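Local coordinates for sister chromatid cohesion protein (Chaetomium thermophilum, PDB 5T8V) that probably loads cohesin onto chromatin, as a member of the SCC2/Nipped-B family, this chain being the C-terminal, HEAT-repeat part of the loader, at residues Leu94-Val104 / Gln154-Gly165. Residues are numbered along the deposited sequence; the frame is centred on the assembly and turned at random.
Sequences LRQTESLDFSV and QALSLCKRLIDG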
loop_
_atom_site.group_PDB
_atom_site.type_symbol
_atom_site.label_atom_id
_atom_site.label_comp_id
_atom_site.label_asym_id
_atom_site.label_seq_id
_atom_site.Cartn_x
_atom_site.Cartn_y
_atom_site.Cartn_z
ATOM N N LEU A 94 -14.764 -30.162 -61.781
ATOM C CA LEU A 94 -15.023 -28.882 -61.134
ATOM C C LEU A 94 -16.228 -28.176 -61.744
ATOM O O LEU A 94 -17.034 -27.582 -61.018
ATOM C CB LEU A 94 -13.780 -27.998 -61.222
ATOM C CG LEU A 94 -12.668 -28.413 -60.258
ATOM C CD1 LEU A 94 -11.317 -27.862 -60.693
ATOM C CD2 LEU A 94 -13.015 -27.947 -58.858
ATOM N N ARG A 95 -16.369 -28.226 -63.070
ATOM C CA ARG A 95 -17.550 -27.656 -63.708
ATOM C C ARG A 95 -18.815 -28.388 -63.284
ATOM O O ARG A 95 -19.902 -27.800 -63.285
ATOM C CB ARG A 95 -17.400 -27.693 -65.230
ATOM C CG ARG A 95 -16.462 -26.630 -65.794
ATOM C CD ARG A 95 -16.482 -26.597 -67.318
ATOM N NE ARG A 95 -15.786 -27.739 -67.912
ATOM C CZ ARG A 95 -16.358 -28.897 -68.240
ATOM N NH1 ARG A 95 -17.655 -29.097 -68.041
ATOM N NH2 ARG A 95 -15.623 -29.865 -68.773
ATOM N N GLN A 96 -18.701 -29.665 -62.919
ATOM C CA GLN A 96 -19.874 -30.413 -62.481
ATOM C C GLN A 96 -20.529 -29.751 -61.274
ATOM O O GLN A 96 -21.753 -29.585 -61.231
ATOM C CB GLN A 96 -19.483 -31.856 -62.157
ATOM C CG GLN A 96 -20.620 -32.711 -61.608
ATOM C CD GLN A 96 -21.767 -32.861 -62.588
ATOM O OE1 GLN A 96 -21.613 -32.623 -63.788
ATOM N NE2 GLN A 96 -22.928 -33.260 -62.082
ATOM N N THR A 97 -19.725 -29.358 -60.284
ATOM C CA THR A 97 -20.234 -28.859 -59.012
ATOM C C THR A 97 -20.065 -27.350 -58.859
ATOM O O THR A 97 -20.128 -26.836 -57.738
ATOM C CB THR A 97 -19.542 -29.577 -57.851
ATOM O OG1 THR A 97 -18.132 -29.333 -57.908
ATOM C CG2 THR A 97 -19.795 -31.077 -57.914
ATOM N N GLU A 98 -19.859 -26.624 -59.959
ATOM C CA GLU A 98 -19.622 -25.187 -59.856
ATOM C C GLU A 98 -20.856 -24.460 -59.334
ATOM O O GLU A 98 -20.759 -23.630 -58.423
ATOM C CB GLU A 98 -19.194 -24.626 -61.214
ATOM C CG GLU A 98 -20.231 -24.776 -62.319
ATOM C CD GLU A 98 -19.695 -24.371 -63.677
ATOM O OE1 GLU A 98 -20.510 -24.039 -64.562
ATOM O OE2 GLU A 98 -18.457 -24.378 -63.854
ATOM N N SER A 99 -22.027 -24.759 -59.895
ATOM C CA SER A 99 -23.272 -24.138 -59.464
ATOM C C SER A 99 -23.983 -24.934 -58.378
ATOM O O SER A 99 -24.933 -24.420 -57.777
ATOM C CB SER A 99 -24.216 -23.964 -60.659
ATOM O OG SER A 99 -23.633 -23.143 -61.659
ATOM N N LEU A 100 -23.551 -26.165 -58.120
ATOM C CA LEU A 100 -24.181 -26.992 -57.104
ATOM C C LEU A 100 -24.124 -26.315 -55.739
ATOM O O LEU A 100 -23.160 -25.620 -55.402
ATOM C CB LEU A 100 -23.492 -28.356 -57.041
ATOM C CG LEU A 100 -23.952 -29.320 -55.947
ATOM C CD1 LEU A 100 -25.403 -29.717 -56.153
ATOM C CD2 LEU A 100 -23.053 -30.544 -55.917
ATOM N N ASP A 101 -25.175 -26.524 -54.951
ATOM C CA ASP A 101 -25.268 -26.020 -53.583
ATOM C C ASP A 101 -25.242 -27.222 -52.646
ATOM O O ASP A 101 -26.277 -27.845 -52.390
ATOM C CB ASP A 101 -26.531 -25.187 -53.389
ATOM C CG ASP A 101 -26.805 -24.876 -51.931
ATOM O OD1 ASP A 101 -26.212 -23.912 -51.404
ATOM O OD2 ASP A 101 -27.613 -25.598 -51.310
ATOM N N PHE A 102 -24.052 -27.547 -52.141
ATOM C CA PHE A 102 -23.861 -28.675 -51.239
ATOM C C PHE A 102 -23.869 -28.255 -49.774
ATOM O O PHE A 102 -23.372 -28.997 -48.919
ATOM C CB PHE A 102 -22.557 -29.404 -51.573
ATOM C CG PHE A 102 -21.368 -28.494 -51.711
ATOM C CD1 PHE A 102 -20.718 -27.999 -50.592
ATOM C CD2 PHE A 102 -20.896 -28.141 -52.963
ATOM C CE1 PHE A 102 -19.624 -27.166 -50.722
ATOM C CE2 PHE A 102 -19.802 -27.311 -53.099
ATOM C CZ PHE A 102 -19.166 -26.822 -51.977
ATOM N N SER A 103 -24.430 -27.089 -49.466
ATOM C CA SER A 103 -24.433 -26.598 -48.098
ATOM C C SER A 103 -25.441 -27.361 -47.245
ATOM O O SER A 103 -26.460 -27.857 -47.734
ATOM C CB SER A 103 -24.754 -25.103 -48.070
ATOM O OG SER A 103 -26.012 -24.839 -48.668
ATOM N N VAL A 104 -25.138 -27.456 -45.960
ATOM C CA VAL A 104 -26.033 -28.055 -44.977
ATOM C C VAL A 104 -26.860 -26.950 -44.339
ATOM O O VAL A 104 -26.360 -25.847 -44.087
ATOM C CB VAL A 104 -25.233 -28.839 -43.919
ATOM C CG1 VAL A 104 -26.103 -29.188 -42.712
ATOM C CG2 VAL A 104 -24.656 -30.104 -44.528
ATOM N N GLN A 154 -11.755 -21.731 -59.465
ATOM C CA GLN A 154 -12.633 -22.826 -59.067
ATOM C C GLN A 154 -12.257 -23.356 -57.689
ATOM O O GLN A 154 -13.120 -23.534 -56.821
ATOM C CB GLN A 154 -12.571 -23.946 -60.108
ATOM C CG GLN A 154 -13.103 -23.554 -61.476
ATOM C CD GLN A 154 -12.778 -24.581 -62.547
ATOM O OE1 GLN A 154 -11.762 -25.275 -62.474
ATOM N NE2 GLN A 154 -13.643 -24.683 -63.550
ATOM N N ALA A 155 -10.966 -23.622 -57.472
ATOM C CA ALA A 155 -10.520 -24.109 -56.170
ATOM C C ALA A 155 -10.922 -23.145 -55.061
ATOM O O ALA A 155 -11.447 -23.557 -54.019
ATOM C CB ALA A 155 -9.005 -24.315 -56.186
ATOM N N LEU A 156 -10.685 -21.850 -55.272
ATOM C CA LEU A 156 -11.045 -20.850 -54.273
ATOM C C LEU A 156 -12.542 -20.867 -53.989
ATOM O O LEU A 156 -12.964 -20.789 -52.826
ATOM C CB LEU A 156 -10.599 -19.469 -54.751
ATOM C CG LEU A 156 -11.010 -18.268 -53.903
ATOM C CD1 LEU A 156 -10.526 -18.415 -52.467
ATOM C CD2 LEU A 156 -10.466 -16.997 -54.537
ATOM N N SER A 157 -13.361 -20.966 -55.038
ATOM C CA SER A 157 -14.800 -21.081 -54.836
ATOM C C SER A 157 -15.126 -22.284 -53.964
ATOM O O SER A 157 -15.858 -22.168 -52.976
ATOM C CB SER A 157 -15.515 -21.182 -56.182
ATOM O OG SER A 157 -15.335 -19.997 -56.936
ATOM N N LEU A 158 -14.579 -23.452 -54.308
ATOM C CA LEU A 158 -14.862 -24.649 -53.524
ATOM C C LEU A 158 -14.463 -24.464 -52.067
ATOM O O LEU A 158 -15.162 -24.935 -51.164
ATOM C CB LEU A 158 -14.146 -25.859 -54.121
ATOM C CG LEU A 158 -14.954 -26.696 -55.114
ATOM C CD1 LEU A 158 -14.077 -27.782 -55.711
ATOM C CD2 LEU A 158 -16.183 -27.312 -54.453
ATOM N N CYS A 159 -13.342 -23.789 -51.811
ATOM C CA CYS A 159 -12.943 -23.539 -50.431
ATOM C C CYS A 159 -13.967 -22.662 -49.719
ATOM O O CYS A 159 -14.405 -22.977 -48.604
ATOM C CB CYS A 159 -11.556 -22.899 -50.393
ATOM S SG CYS A 159 -10.215 -24.026 -50.837
ATOM N N LYS A 160 -14.372 -21.559 -50.354
ATOM C CA LYS A 160 -15.372 -20.689 -49.742
ATOM C C LYS A 160 -16.652 -21.456 -49.423
ATOM O O LYS A 160 -17.147 -21.416 -48.291
ATOM C CB LYS A 160 -15.675 -19.502 -50.658
ATOM C CG LYS A 160 -14.791 -18.285 -50.402
ATOM C CD LYS A 160 -15.470 -16.981 -50.810
ATOM C CE LYS A 160 -15.119 -16.576 -52.231
ATOM N NZ LYS A 160 -15.785 -15.296 -52.617
ATOM N N ARG A 161 -17.201 -22.168 -50.411
ATOM C CA ARG A 161 -18.474 -22.854 -50.203
ATOM C C ARG A 161 -18.335 -24.007 -49.217
ATOM O O ARG A 161 -19.304 -24.357 -48.535
ATOM C CB ARG A 161 -19.027 -23.354 -51.539
ATOM C CG ARG A 161 -19.047 -22.290 -52.628
ATOM C CD ARG A 161 -20.176 -22.491 -53.629
ATOM N NE ARG A 161 -20.132 -23.793 -54.294
ATOM C CZ ARG A 161 -19.333 -24.097 -55.314
ATOM N NH1 ARG A 161 -18.481 -23.200 -55.799
ATOM N NH2 ARG A 161 -19.379 -25.309 -55.847
ATOM N N LEU A 162 -17.146 -24.607 -49.125
ATOM C CA LEU A 162 -16.917 -25.655 -48.136
ATOM C C LEU A 162 -16.912 -25.084 -46.726
ATOM O O LEU A 162 -17.487 -25.679 -45.807
ATOM C CB LEU A 162 -15.595 -26.369 -48.421
ATOM C CG LEU A 162 -15.598 -27.420 -49.533
ATOM C CD1 LEU A 162 -14.174 -27.836 -49.856
ATOM C CD2 LEU A 162 -16.433 -28.632 -49.140
ATOM N N ILE A 163 -16.269 -23.933 -46.537
ATOM C CA ILE A 163 -16.225 -23.319 -45.213
ATOM C C ILE A 163 -17.611 -22.826 -44.809
ATOM O O ILE A 163 -18.076 -23.085 -43.693
ATOM C CB ILE A 163 -15.186 -22.184 -45.192
ATOM C CG1 ILE A 163 -13.784 -22.766 -45.397
ATOM C CG2 ILE A 163 -15.249 -21.408 -43.877
ATOM C CD1 ILE A 163 -12.733 -21.741 -45.707
ATOM N N ASP A 164 -18.295 -22.119 -45.711
ATOM C CA ASP A 164 -19.600 -21.557 -45.370
ATOM C C ASP A 164 -20.659 -22.641 -45.211
ATOM O O ASP A 164 -21.524 -22.546 -44.333
ATOM C CB ASP A 164 -20.037 -20.554 -46.440
ATOM C CG ASP A 164 -19.287 -19.241 -46.358
ATOM O OD1 ASP A 164 -18.836 -18.874 -45.252
ATOM O OD2 ASP A 164 -19.157 -18.572 -47.404
ATOM N N GLY A 165 -20.607 -23.680 -46.041
ATOM C CA GLY A 165 -21.729 -24.589 -46.178
ATOM C C GLY A 165 -21.625 -25.918 -45.457
ATOM O O GLY A 165 -22.631 -26.620 -45.327
#
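Phe102 drops its ring onto helix 149-172, end first, between Leu158, Arg161 and Leu162. Its CG sits between the backbone N and the carbonyl carbon (chi1 49°), which brings the ring towards the helix although the bond from CA to CB does not head there. CZ comes to 3.5 Å from Arg161 CB, while CE1 and CE2 are each 3.9 Å from a leucine methyl, Leu162 CD2 and Leu158 CD2 respectively. The side chains of Phe102 and Arg161 cross at about a right angle, with ring and guanidinium planes 48° apart, and NH2 meets the ring's edge near CE2 rather than its face. Bent at chi3, the arginine reaches the backbone carbonyls of Thr97 and Glu98. There Thr97 O lies at the guanidinium edge near NH2, and Glu98 O stands over one face, 3.5 Å from CZ; neither carbonyl has the angle for a hydrogen bond in the model. One helical turn before Arg161, Leu158 is shared: CD2 serves Phe102, and CD1 meets Leu94 CD2 near the end of helix 81-96. Leu94 also lies across the side chain of Gln154. At the far end the backbones close in, with Ser103 CB 3.6 Å from Gly165 CA and Val104 N giving a straight hydrogen bond of 2.7 Å to Gly165 O (171° at the hydrogen), in the carbonyl plane. Ser103 OG donates to Asp101 OD1 within the loop, and Phe102 O is bonded to Trp116 NE1. Helix 120-136 supplies Leu123 against Phe102 and Ala130 against Leu94, so residues 94-104 touch both helix 120-136 and helix 149-172 in this mostly helical part of the chain. The contact therefore combines apolar side chains with one directional backbone bond, and the arginine's positive charge, set among loop carbonyls, probably adds electrostatic attraction.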